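Local coordinates for nucleoside-diphosphate sugar epimerase (SulA family) (Corynebacterium glutamicum, PDB 3OH8), which probably binds a dinucleotide cofactor through a Rossmann-type domain and may act as an epimerase on nucleotide-linked sugars, its substrate being unestablished, at residues T5-P10 and T127-D132; F11-V16 and G101-T106; S73-V78 and H94-Q99; V26-P31 and T164-T169. All coordinates share one frame; numbering follows the deposited sequence.

Contact 1 of 4, residues T5-P10 and T127-D132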
loop_
_atom_site.group_PDB
_atom_site.type_symbol
_atom_site.label_atom_id
_atom_site.label_comp_id
_atom_site.label_asym_id
_atom_site.label_seq_id
_atom_site.Cartn_x
_atom_site.Cartn_y
_atom_site.Cartn_z
ATOM N N THR A 5 -15.902 9.053 16.373
ATOM C CA THR A 5 -15.263 7.858 16.908
ATOM C C THR A 5 -13.777 8.120 17.125
ATOM O O THR A 5 -13.166 8.927 16.414
ATOM C CB THR A 5 -15.509 6.614 15.994
ATOM O OG1 THR A 5 -15.140 5.420 16.692
ATOM C CG2 THR A 5 -14.720 6.708 14.659
ATOM N N SER A 6 -13.202 7.446 18.119
ATOM C CA SER A 6 -11.816 7.688 18.509
ATOM C C SER A 6 -10.953 6.426 18.425
ATOM O O SER A 6 -11.450 5.310 18.582
ATOM C CB SER A 6 -11.751 8.258 19.944
ATOM O OG SER A 6 -12.356 9.541 20.038
ATOM N N HIS A 7 -9.654 6.610 18.205
ATOM C CA HIS A 7 -8.717 5.485 18.233
ATOM C C HIS A 7 -7.348 5.921 18.732
ATOM O O HIS A 7 -6.902 7.042 18.473
ATOM C CB HIS A 7 -8.606 4.814 16.852
ATOM C CG HIS A 7 -8.104 5.719 15.765
ATOM N ND1 HIS A 7 -6.911 5.511 15.110
ATOM C CD2 HIS A 7 -8.652 6.826 15.201
ATOM C CE1 HIS A 7 -6.739 6.447 14.189
ATOM N NE2 HIS A 7 -7.783 7.255 14.228
ATOM N N PHE A 8 -6.684 5.027 19.453
ATOM C CA PHE A 8 -5.390 5.326 20.048
ATOM C C PHE A 8 -4.231 4.886 19.158
ATOM O O PHE A 8 -4.230 3.779 18.628
ATOM C CB PHE A 8 -5.273 4.606 21.394
ATOM C CG PHE A 8 -3.943 4.781 22.058
ATOM C CD1 PHE A 8 -3.604 5.996 22.645
ATOM C CD2 PHE A 8 -3.040 3.725 22.119
ATOM C CE1 PHE A 8 -2.372 6.168 23.264
ATOM C CE2 PHE A 8 -1.804 3.884 22.739
ATOM C CZ PHE A 8 -1.468 5.105 23.309
ATOM N N ILE A 9 -3.233 5.750 19.024
ATOM C CA ILE A 9 -2.044 5.455 18.231
ATOM C C ILE A 9 -0.850 5.501 19.173
ATOM O O ILE A 9 -0.610 6.534 19.804
ATOM C CB ILE A 9 -1.832 6.522 17.140
ATOM C CG1 ILE A 9 -3.050 6.597 16.202
ATOM C CG2 ILE A 9 -0.558 6.235 16.342
ATOM C CD1 ILE A 9 -3.253 5.364 15.362
ATOM N N PRO A 10 -0.101 4.388 19.283
ATOM C CA PRO A 10 0.975 4.328 20.277
ATOM C C PRO A 10 2.230 5.050 19.803
ATOM O O PRO A 10 3.313 4.479 19.846
ATOM C CB PRO A 10 1.245 2.826 20.404
ATOM C CG PRO A 10 0.957 2.288 19.013
ATOM C CD PRO A 10 -0.183 3.150 18.474
ATOM N N THR A 127 -6.726 1.373 11.027
ATOM C CA THR A 127 -5.762 0.274 10.888
ATOM C C THR A 127 -4.578 0.688 10.014
ATOM O O THR A 127 -3.430 0.382 10.325
ATOM C CB THR A 127 -6.410 -1.036 10.344
ATOM O OG1 THR A 127 -7.072 -0.775 9.102
ATOM C CG2 THR A 127 -7.439 -1.561 11.340
ATOM N N GLN A 128 -4.855 1.387 8.923
ATOM C CA GLN A 128 -3.794 1.747 7.988
ATOM C C GLN A 128 -2.796 2.694 8.636
ATOM O O GLN A 128 -1.586 2.543 8.481
ATOM C CB GLN A 128 -4.368 2.386 6.716
ATOM C CG GLN A 128 -3.327 2.596 5.614
ATOM C CD GLN A 128 -2.946 1.289 4.926
ATOM O OE1 GLN A 128 -3.625 0.271 5.073
ATOM N NE2 GLN A 128 -1.890 1.328 4.140
ATOM N N LEU A 129 -3.304 3.685 9.354
ATOM C CA LEU A 129 -2.440 4.626 10.058
ATOM C C LEU A 129 -1.545 3.905 11.047
ATOM O O LEU A 129 -0.325 4.128 11.082
ATOM C CB LEU A 129 -3.285 5.640 10.850
ATOM C CG LEU A 129 -2.730 7.054 11.047
ATOM C CD1 LEU A 129 -3.038 7.619 12.451
ATOM C CD2 LEU A 129 -1.260 7.161 10.728
ATOM N N ILE A 130 -2.152 3.070 11.887
ATOM C CA ILE A 130 -1.392 2.422 12.947
ATOM C C ILE A 130 -0.367 1.455 12.348
ATOM O O ILE A 130 0.783 1.403 12.791
ATOM C CB ILE A 130 -2.306 1.730 14.019
ATOM C CG1 ILE A 130 -1.474 1.284 15.215
ATOM C CG2 ILE A 130 -3.014 0.505 13.462
ATOM C CD1 ILE A 130 -0.328 2.202 15.514
ATOM N N GLU A 131 -0.765 0.725 11.311
ATOM C CA GLU A 131 0.166 -0.222 10.705
ATOM C C GLU A 131 1.306 0.506 10.006
ATOM O O GLU A 131 2.457 0.086 10.093
ATOM C CB GLU A 131 -0.545 -1.192 9.764
ATOM C CG GLU A 131 -1.547 -2.073 10.484
ATOM C CD GLU A 131 -0.904 -2.948 11.563
ATOM O OE1 GLU A 131 0.280 -3.324 11.410
ATOM O OE2 GLU A 131 -1.588 -3.265 12.562
ATOM N N ASP A 132 0.988 1.609 9.338
ATOM C CA ASP A 132 2.024 2.412 8.679
ATOM C C ASP A 132 3.077 2.918 9.653
ATOM O O ASP A 132 4.273 2.839 9.385
ATOM C CB ASP A 132 1.403 3.606 7.956
ATOM C CG ASP A 132 1.125 3.313 6.495
ATOM O OD1 ASP A 132 0.974 2.118 6.156
ATOM O OD2 ASP A 132 1.057 4.266 5.695
#
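Ile9 lies against Leu129 and Ile130, and the three carry an almost wholly apolar contact between strand 3-9 and helix 119-139. The main touch is methyl to methyl: Ile9 CD1 sits 3.7 Å from Leu129 CD1, and Ile9 CG1 is 3.9 Å from that same methyl, the two side chains crossing at about a right angle. Chi1 (-59°) puts CG1 of Ile9 anti to its carbonyl carbon and chi2 (-67°) then sets CD1, which comes near the helix although the bond leaving the backbone does not aim there. Ile9 and Ile130 slide past each other in opposite directions, and Ile9 CD1 comes to 4.0 Å from Ile130 CB. Pro10 also borders Ile130, but the modelled position of Ile130 CD1 against its ring is doubtful.

His7 adds little, turning an edge of its imidazole to the helix, with CE1 4.3 Å from Leu129 CD1, which lies near the ring plane. No hydrogen bond joins the two segments.

Strand and helix run nearly parallel, their short axes 6° apart and 9.3 Å at closest approach; the long helix lies against the sheet, consistent with a helix-grip, START-like fold. Strand 3-9 is bonded to strand 102-110, whose Ile105 meets His7, Ile9 and Leu129, while Val16 and Trp19 of helix 13-21 touch Ile9 and Leu129 respectively.

Contact 2 of 4, residues F11-V16 and G101-T106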
loop_
_atom_site.group_PDB
_atom_site.type_symbol
_atom_site.label_atom_id
_atom_site.label_comp_id
_atom_site.label_asym_id
_atom_site.label_seq_id
_atom_site.Cartn_x
_atom_site.Cartn_y
_atom_site.Cartn_z
ATOM N N PHE A 11 2.076 6.294 19.362
ATOM C CA PHE A 11 3.203 7.124 18.949
ATOM C C PHE A 11 2.918 8.565 19.380
ATOM O O PHE A 11 1.760 8.946 19.489
ATOM C CB PHE A 11 3.419 7.025 17.434
ATOM C CG PHE A 11 3.902 5.673 16.994
ATOM C CD1 PHE A 11 5.234 5.328 17.135
ATOM C CD2 PHE A 11 3.013 4.727 16.499
ATOM C CE1 PHE A 11 5.676 4.079 16.770
ATOM C CE2 PHE A 11 3.450 3.471 16.123
ATOM C CZ PHE A 11 4.782 3.143 16.261
ATOM N N PRO A 12 3.975 9.356 19.628
ATOM C CA PRO A 12 3.853 10.742 20.108
ATOM C C PRO A 12 3.013 11.597 19.166
ATOM O O PRO A 12 3.123 11.441 17.950
ATOM C CB PRO A 12 5.302 11.240 20.107
ATOM C CG PRO A 12 6.124 9.992 20.261
ATOM C CD PRO A 12 5.381 8.934 19.486
ATOM N N ARG A 13 2.200 12.496 19.713
ATOM C CA ARG A 13 1.313 13.314 18.889
ATOM C C ARG A 13 2.097 14.146 17.871
ATOM O O ARG A 13 1.637 14.394 16.757
ATOM C CB ARG A 13 0.433 14.220 19.766
ATOM C CG ARG A 13 -0.484 15.151 18.965
ATOM C CD ARG A 13 -1.540 15.812 19.858
ATOM N NE ARG A 13 -0.951 16.485 21.018
ATOM C CZ ARG A 13 -0.737 17.799 21.104
ATOM N NH1 ARG A 13 -1.075 18.601 20.104
ATOM N NH2 ARG A 13 -0.196 18.316 22.204
ATOM N N GLU A 14 3.285 14.584 18.246
ATOM C CA GLU A 14 4.106 15.332 17.300
ATOM C C GLU A 14 4.457 14.486 16.058
ATOM O O GLU A 14 4.421 14.976 14.929
ATOM C CB GLU A 14 5.367 15.834 18.000
ATOM C CG GLU A 14 6.312 16.625 17.126
ATOM C CD GLU A 14 7.629 16.912 17.830
ATOM O OE1 GLU A 14 7.634 16.990 19.076
ATOM O OE2 GLU A 14 8.661 17.051 17.138
HETATM N N MSE A 15 4.800 13.221 16.267
HETATM C CA MSE A 15 5.103 12.316 15.153
HETATM C C MSE A 15 3.842 12.028 14.337
HETATM O O MSE A 15 3.864 12.020 13.098
HETATM C CB MSE A 15 5.718 11.006 15.682
HETATM C CG MSE A 15 5.881 9.852 14.643
HETATM SE SE MSE A 15 6.639 8.347 15.351
HETATM C CE MSE A 15 8.019 9.064 16.255
ATOM N N VAL A 16 2.742 11.762 15.026
ATOM C CA VAL A 16 1.497 11.430 14.334
ATOM C C VAL A 16 0.994 12.598 13.492
ATOM O O VAL A 16 0.638 12.434 12.321
ATOM C CB VAL A 16 0.407 10.990 15.325
ATOM C CG1 VAL A 16 -0.902 10.722 14.601
ATOM C CG2 VAL A 16 0.862 9.753 16.083
ATOM N N GLY A 101 1.401 9.446 26.578
ATOM C CA GLY A 101 2.616 9.434 25.781
ATOM C C GLY A 101 2.382 9.100 24.314
ATOM O O GLY A 101 3.264 9.305 23.478
ATOM N N GLY A 102 1.189 8.584 24.011
ATOM C CA GLY A 102 0.768 8.295 22.638
ATOM C C GLY A 102 -0.236 9.332 22.161
ATOM O O GLY A 102 -0.275 10.453 22.680
ATOM N N THR A 103 -1.062 8.970 21.187
ATOM C CA THR A 103 -1.973 9.922 20.565
ATOM C C THR A 103 -3.384 9.352 20.527
ATOM O O THR A 103 -3.575 8.176 20.236
ATOM C CB THR A 103 -1.515 10.296 19.127
ATOM O OG1 THR A 103 -0.177 10.801 19.172
ATOM C CG2 THR A 103 -2.440 11.377 18.508
ATOM N N LEU A 104 -4.366 10.170 20.882
ATOM C CA LEU A 104 -5.759 9.771 20.758
ATOM C C LEU A 104 -6.346 10.614 19.649
ATOM O O LEU A 104 -6.398 11.845 19.761
ATOM C CB LEU A 104 -6.539 10.020 22.056
ATOM C CG LEU A 104 -8.041 9.705 21.934
ATOM C CD1 LEU A 104 -8.270 8.223 21.653
ATOM C CD2 LEU A 104 -8.791 10.142 23.181
ATOM N N ILE A 105 -6.754 9.963 18.564
ATOM C CA ILE A 105 -7.347 10.667 17.437
ATOM C C ILE A 105 -8.853 10.549 17.510
ATOM O O ILE A 105 -9.400 9.453 17.673
ATOM C CB ILE A 105 -6.848 10.088 16.079
ATOM C CG1 ILE A 105 -5.340 10.313 15.947
ATOM C CG2 ILE A 105 -7.565 10.760 14.924
ATOM C CD1 ILE A 105 -4.696 9.648 14.727
ATOM N N THR A 106 -9.532 11.685 17.405
ATOM C CA THR A 106 -10.975 11.643 17.268
ATOM C C THR A 106 -11.361 12.165 15.898
ATOM O O THR A 106 -10.975 13.270 15.510
ATOM C CB THR A 106 -11.689 12.471 18.352
ATOM O OG1 THR A 106 -11.279 12.014 19.647
ATOM C CG2 THR A 106 -13.218 12.323 18.206
HETATM O O HOH W 1 1.565 12.483 22.616
#
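Thr103 and Phe11 are joined by a hydroxyl-to-carbonyl hydrogen bond, with Thr103 OG1 donating to Phe11 O over 2.7 Å, tilted 18° from the carbonyl plane. With OG1 anti to the Thr103 carbonyl carbon (chi1 -56°), the hydroxyl enters the turn that starts the helix, 2.9 Å from Arg13 CA and 3.4 Å from Val16 CG2. This is the tight half. Beside it, Val16 CG1 and Ile105 CD1 meet tip to tip at 3.9 Å.

The other half is looser and mediated by solvent. A water accepts from Arg13 N at 3.0 Å and donates to Gly102 O at 2.7 Å, linking the helix start to the strand. Pro12, at the N-cap position, and Gly101 are exposed here; at the backbone angles of Gly101 a CB would press on the preceding carbonyl oxygen, which calls for glycine. The guanidinium of Arg13 leads away to its salt-bridge partner Asp98 and the carbonyl of Gly72.

Helix 13-21, following the first strand, thus starts over the beginning of strand 102-110, which strands 3-9 and 91-99 flank, consistent with a helix-grip fold. Phe11 points away from that strand and packs on Ile130 and Leu133 of helix 119-139.

Contact 3 of 4, residues S73-V78 and H94-Q99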
loop_
_atom_site.group_PDB
_atom_site.type_symbol
_atom_site.label_atom_id
_atom_site.label_comp_id
_atom_site.label_asym_id
_atom_site.label_seq_id
_atom_site.Cartn_x
_atom_site.Cartn_y
_atom_site.Cartn_z
ATOM N N SER A 73 -2.999 19.956 16.439
ATOM C CA SER A 73 -4.130 19.399 17.202
ATOM C C SER A 73 -5.358 19.090 16.364
ATOM O O SER A 73 -6.156 18.225 16.726
ATOM C CB SER A 73 -4.564 20.356 18.338
ATOM O OG SER A 73 -3.514 20.542 19.263
ATOM N N ARG A 74 -5.554 19.843 15.286
ATOM C CA ARG A 74 -6.778 19.698 14.522
ATOM C C ARG A 74 -6.655 20.202 13.100
ATOM O O ARG A 74 -6.044 21.239 12.858
ATOM C CB ARG A 74 -7.931 20.424 15.214
ATOM C CG ARG A 74 -9.263 20.268 14.497
ATOM C CD ARG A 74 -10.387 20.970 15.265
ATOM N NE ARG A 74 -10.709 20.291 16.513
ATOM C CZ ARG A 74 -11.707 20.645 17.315
ATOM N NH1 ARG A 74 -12.485 21.663 16.987
ATOM N NH2 ARG A 74 -11.931 19.980 18.439
ATOM N N PHE A 75 -7.214 19.445 12.157
ATOM C CA PHE A 75 -7.489 19.993 10.827
ATOM C C PHE A 75 -8.843 19.491 10.359
ATOM O O PHE A 75 -9.363 18.525 10.907
ATOM C CB PHE A 75 -6.358 19.716 9.821
ATOM C CG PHE A 75 -6.252 18.283 9.377
ATOM C CD1 PHE A 75 -5.429 17.391 10.056
ATOM C CD2 PHE A 75 -6.941 17.833 8.256
ATOM C CE1 PHE A 75 -5.311 16.066 9.629
ATOM C CE2 PHE A 75 -6.830 16.510 7.829
ATOM C CZ PHE A 75 -6.017 15.626 8.514
ATOM N N THR A 76 -9.443 20.164 9.386
ATOM C CA THR A 76 -10.823 19.847 9.011
ATOM C C THR A 76 -10.974 19.797 7.489
ATOM O O THR A 76 -10.491 20.695 6.792
ATOM C CB THR A 76 -11.809 20.904 9.595
ATOM O OG1 THR A 76 -11.750 20.891 11.031
ATOM C CG2 THR A 76 -13.236 20.605 9.166
ATOM N N ASP A 77 -11.622 18.751 6.975
ATOM C CA ASP A 77 -11.892 18.647 5.531
ATOM C C ASP A 77 -13.335 19.045 5.270
ATOM O O ASP A 77 -14.227 18.609 5.987
ATOM C CB ASP A 77 -11.716 17.208 5.005
ATOM C CG ASP A 77 -10.369 16.614 5.329
ATOM O OD1 ASP A 77 -9.344 17.306 5.184
ATOM O OD2 ASP A 77 -10.336 15.427 5.715
ATOM N N VAL A 78 -13.582 19.836 4.228
ATOM C CA VAL A 78 -14.956 20.213 3.906
ATOM C C VAL A 78 -15.242 20.142 2.410
ATOM O O VAL A 78 -14.360 20.397 1.594
ATOM C CB VAL A 78 -15.311 21.633 4.438
ATOM C CG1 VAL A 78 -15.079 21.713 5.940
ATOM C CG2 VAL A 78 -14.517 22.704 3.713
ATOM N N HIS A 94 -10.576 16.254 12.202
ATOM C CA HIS A 94 -9.541 15.328 12.668
ATOM C C HIS A 94 -8.903 15.952 13.901
ATOM O O HIS A 94 -8.207 16.959 13.789
ATOM C CB HIS A 94 -8.428 15.143 11.622
ATOM C CG HIS A 94 -8.910 14.813 10.245
ATOM N ND1 HIS A 94 -8.691 13.589 9.644
ATOM C CD2 HIS A 94 -9.558 15.571 9.317
ATOM C CE1 HIS A 94 -9.196 13.599 8.421
ATOM N NE2 HIS A 94 -9.728 14.787 8.203
ATOM N N ASN A 95 -9.129 15.349 15.060
ATOM C CA ASN A 95 -8.637 15.894 16.330
ATOM C C ASN A 95 -7.570 14.993 16.950
ATOM O O ASN A 95 -7.729 13.772 16.994
ATOM C CB ASN A 95 -9.798 16.056 17.305
ATOM C CG ASN A 95 -9.468 16.978 18.466
ATOM O OD1 ASN A 95 -9.202 16.528 19.586
ATOM N ND2 ASN A 95 -9.493 18.274 18.206
ATOM N N PHE A 96 -6.491 15.601 17.438
ATOM C CA PHE A 96 -5.361 14.859 17.993
ATOM C C PHE A 96 -5.070 15.327 19.418
ATOM O O PHE A 96 -4.720 16.488 19.619
ATOM C CB PHE A 96 -4.107 15.134 17.164
ATOM C CG PHE A 96 -4.226 14.753 15.708
ATOM C CD1 PHE A 96 -4.919 15.562 14.817
ATOM C CD2 PHE A 96 -3.611 13.605 15.232
ATOM C CE1 PHE A 96 -5.003 15.227 13.468
ATOM C CE2 PHE A 96 -3.696 13.258 13.894
ATOM C CZ PHE A 96 -4.398 14.067 13.009
ATOM N N VAL A 97 -5.190 14.448 20.405
ATOM C CA VAL A 97 -4.749 14.822 21.754
ATOM C C VAL A 97 -3.677 13.891 22.297
ATOM O O VAL A 97 -3.517 12.775 21.814
ATOM C CB VAL A 97 -5.912 14.921 22.771
ATOM C CG1 VAL A 97 -6.843 16.074 22.396
ATOM C CG2 VAL A 97 -6.665 13.610 22.870
ATOM N N ASP A 98 -2.928 14.365 23.293
ATOM C CA ASP A 98 -1.968 13.516 23.988
ATOM C C ASP A 98 -2.720 12.508 24.826
ATOM O O ASP A 98 -3.759 12.820 25.415
ATOM C CB ASP A 98 -1.035 14.348 24.861
ATOM C CG ASP A 98 -0.156 15.260 24.050
ATOM O OD1 ASP A 98 0.357 14.810 22.993
ATOM O OD2 ASP A 98 0.012 16.432 24.451
ATOM N N GLN A 99 -2.210 11.282 24.843
ATOM C CA GLN A 99 -2.834 10.207 25.581
ATOM C C GLN A 99 -1.764 9.237 26.051
ATOM O O GLN A 99 -1.278 8.412 25.270
ATOM C CB GLN A 99 -3.849 9.474 24.708
ATOM C CG GLN A 99 -4.619 8.418 25.469
ATOM C CD GLN A 99 -5.460 9.027 26.593
ATOM O OE1 GLN A 99 -6.175 9.996 26.378
ATOM N NE2 GLN A 99 -5.373 8.454 27.787
HETATM O O HOH W 2 -4.217 18.545 21.337
#
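His94 and Asp77 form a short histidine-carboxylate hydrogen bond, His94 NE2 donating to Asp77 OD2 over 2.6 Å. The acceptor lies close to the imidazole plane, yet the nitrogen approaches OD2 from above the carboxylate, 53° out of its plane. Such proximity would probably favour a proton on NE2 and fix the rotation of the ring. The backbones are then tied by three bonds: Phe96 N to Ser73 O (2.7 Å), His94 N to Phe75 O (2.9 Å) and Phe75 N to His94 O (3.1 Å). Beside the Phe96 N to Ser73 O bond, a water donates to Phe96 O at 2.7 Å and is also hydrogen-bonded to Ser73 OG.

Phe75 with His94 is a hydrogen-bonded antiparallel pair, and Arg74 with Asn95 a non-hydrogen-bonded one, in the central part of a seven-stranded antiparallel sheet. Ser73 and Arg74 both face Leu70, a classic beta bulge at the start of strand 74-78.

On the face bearing Phe75 and His94, the rings form an offset stack, centroids 4.0 Å apart and planes at 15°. Chi1 (72°) sets CG of Phe75 between its backbone N and carbonyl carbon, and the end of the side chain comes nearer to strand 91-99. His94 CB also rests over the phenyl face, a CH-pi contact. Phe75 CE1 further meets Phe96 CE1 at 3.9 Å, and Trp17 of helix 13-21 touches both phenylalanines. On the other face Arg74, bent at chi3, crosses Asn95 obliquely and forms a salt bridge with Glu492 of helix 488-511.

Contact 4 of 4, residues V26-P31 and T164-T169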
loop_
_atom_site.group_PDB
_atom_site.type_symbol
_atom_site.label_atom_id
_atom_site.label_comp_id
_atom_site.label_asym_id
_atom_site.label_seq_id
_atom_site.Cartn_x
_atom_site.Cartn_y
_atom_site.Cartn_z
ATOM N N VAL A 26 -2.653 11.504 2.432
ATOM C CA VAL A 26 -4.034 11.363 1.986
ATOM C C VAL A 26 -4.214 10.068 1.203
ATOM O O VAL A 26 -5.179 9.326 1.427
ATOM C CB VAL A 26 -4.514 12.564 1.138
ATOM C CG1 VAL A 26 -5.911 12.296 0.608
ATOM C CG2 VAL A 26 -4.481 13.855 1.971
ATOM N N ALA A 27 -3.272 9.778 0.308
ATOM C CA ALA A 27 -3.347 8.540 -0.474
ATOM C C ALA A 27 -3.338 7.290 0.419
ATOM O O ALA A 27 -4.121 6.358 0.210
ATOM C CB ALA A 27 -2.212 8.483 -1.506
ATOM N N ARG A 28 -2.461 7.274 1.420
ATOM C CA ARG A 28 -2.358 6.118 2.323
ATOM C C ARG A 28 -3.676 5.823 3.033
ATOM O O ARG A 28 -4.063 4.664 3.165
ATOM C CB ARG A 28 -1.228 6.301 3.356
ATOM C CG ARG A 28 0.188 6.453 2.782
ATOM C CD ARG A 28 0.626 5.220 1.991
ATOM N NE ARG A 28 0.835 4.064 2.857
ATOM C CZ ARG A 28 1.088 2.830 2.423
ATOM N NH1 ARG A 28 1.159 2.584 1.115
ATOM N NH2 ARG A 28 1.278 1.837 3.297
ATOM N N LEU A 29 -4.384 6.860 3.482
ATOM C CA LEU A 29 -5.610 6.641 4.258
ATOM C C LEU A 29 -6.906 6.586 3.428
ATOM O O LEU A 29 -7.990 6.356 3.970
ATOM C CB LEU A 29 -5.737 7.694 5.378
ATOM C CG LEU A 29 -4.543 7.783 6.324
ATOM C CD1 LEU A 29 -4.888 8.672 7.553
ATOM C CD2 LEU A 29 -4.095 6.381 6.760
ATOM N N THR A 30 -6.799 6.793 2.121
ATOM C CA THR A 30 -7.964 6.671 1.247
ATOM C C THR A 30 -8.332 5.190 1.108
ATOM O O THR A 30 -7.501 4.380 0.720
ATOM C CB THR A 30 -7.698 7.279 -0.157
ATOM O OG1 THR A 30 -7.458 8.684 -0.033
ATOM C CG2 THR A 30 -8.903 7.072 -1.073
ATOM N N PRO A 31 -9.579 4.828 1.446
ATOM C CA PRO A 31 -9.985 3.416 1.399
ATOM C C PRO A 31 -9.947 2.851 -0.033
ATOM O O PRO A 31 -10.505 3.450 -0.957
ATOM C CB PRO A 31 -11.433 3.445 1.919
ATOM C CG PRO A 31 -11.547 4.721 2.692
ATOM C CD PRO A 31 -10.631 5.700 2.005
ATOM N N THR A 164 5.227 4.787 -3.560
ATOM C CA THR A 164 5.588 6.195 -3.641
ATOM C C THR A 164 5.004 6.991 -2.470
ATOM O O THR A 164 5.714 7.752 -1.803
ATOM C CB THR A 164 5.133 6.811 -4.997
ATOM O OG1 THR A 164 5.901 6.241 -6.073
ATOM C CG2 THR A 164 5.323 8.318 -4.995
ATOM N N ALA A 165 3.714 6.802 -2.217
ATOM C CA ALA A 165 3.058 7.463 -1.096
ATOM C C ALA A 165 3.671 7.072 0.238
ATOM O O ALA A 165 3.777 7.906 1.127
ATOM C CB ALA A 165 1.570 7.165 -1.086
ATOM N N GLN A 166 4.041 5.804 0.397
ATOM C CA GLN A 166 4.604 5.348 1.665
ATOM C C GLN A 166 5.969 5.988 1.903
ATOM O O GLN A 166 6.242 6.491 2.984
ATOM C CB GLN A 166 4.731 3.817 1.676
ATOM C CG GLN A 166 4.908 3.209 3.063
ATOM C CD GLN A 166 4.975 1.686 2.995
ATOM O OE1 GLN A 166 4.855 1.104 1.916
ATOM N NE2 GLN A 166 5.179 1.042 4.140
ATOM N N LEU A 167 6.828 5.952 0.884
ATOM C CA LEU A 167 8.139 6.607 0.942
ATOM C C LEU A 167 8.012 8.079 1.333
ATOM O O LEU A 167 8.738 8.585 2.197
ATOM C CB LEU A 167 8.823 6.538 -0.420
ATOM C CG LEU A 167 9.953 5.541 -0.700
ATOM C CD1 LEU A 167 10.209 4.573 0.421
ATOM C CD2 LEU A 167 9.709 4.817 -2.011
ATOM N N GLN A 168 7.109 8.782 0.665
ATOM C CA GLN A 168 6.900 10.182 0.994
ATOM C C GLN A 168 6.426 10.370 2.434
ATOM O O GLN A 168 6.895 11.274 3.122
ATOM C CB GLN A 168 5.956 10.839 -0.007
ATOM C CG GLN A 168 6.552 10.875 -1.411
ATOM C CD GLN A 168 5.537 11.252 -2.470
ATOM O OE1 GLN A 168 4.352 10.954 -2.341
ATOM N NE2 GLN A 168 6.001 11.902 -3.528
ATOM N N THR A 169 5.514 9.533 2.920
ATOM C CA THR A 169 5.100 9.717 4.320
ATOM C C THR A 169 6.234 9.384 5.290
ATOM O O THR A 169 6.221 9.809 6.446
ATOM C CB THR A 169 3.867 8.891 4.683
ATOM O OG1 THR A 169 4.118 7.508 4.389
ATOM C CG2 THR A 169 2.677 9.366 3.887
#
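Bends at chi2 (-62°) and chi3 (-69°) place CD and then NE of Arg28 beside Ala165 and Gln166 of helix 158-169. Gln166 instead leaves its backbone with CG anti to N and stays extended. The result is a stack of two flat groups. The guanidinium and amide planes are 12° apart, with Arg28 NH2 3.7 Å from Gln166 CD, while Gln166 CB stands over the centre of the same guanidinium face, 3.8 Å from Arg28 CZ.

No hydrogen bond links the two segments; the polar groups bond to other partners. Arg28 NE makes a salt bridge with Asp132 of helix 119-139, and the amide of Gln166 is held at both ends by helix 342-354, through Thr346 to OE1 and Asp347 to NE2. These bonds would fix the rotation of both flat groups.

Aliphatic contacts complete the interface. Ala165 CB lies 3.8 Å from Arg28 CD and 4.0 Å from Ala27 CB, consistent with the close approach of the helices here (Ala27 CA to Ala165 CA 6.5 Å). Thr169 offers its methyl, CG2, to Arg28 CG at 4.0 Å, crossing at about a right angle; its hydroxyl bonds back to its own helix, donating to Gln166 O at 2.7 Å.

Helix 158-169 follows strand 149-153 and leads to the parallel strand 173-178, so the segment 164-169 belongs to the beta-alpha-beta crossover that characterises the NAD(P)-binding Rossmann fold, here meeting a helix of the N-terminal antiparallel-sheet region.

Contacts 1, 2 and 3 all draw on one antiparallel sheet, in which strands 3-9, 102-110, 91-99 and 74-78 are successive neighbours. The centres of contacts 1 and 2 are about 9 Å apart, those of contacts 2 and 3 about 10 Å. With helices 13-21 and 25-29 after the first strand and the long helix 119-139 after the last, the topology is consistent with a helix-grip, START-like fold. Contact 4 joins this region to the Rossmann-type part. It is bound to contact 1, about 14 Å away between centres, by the Asp132 OD2 to Arg28 NE salt bridge of 2.9 Å, whereas its nearest atoms stay about 7 Å from those of contacts 2 and 3.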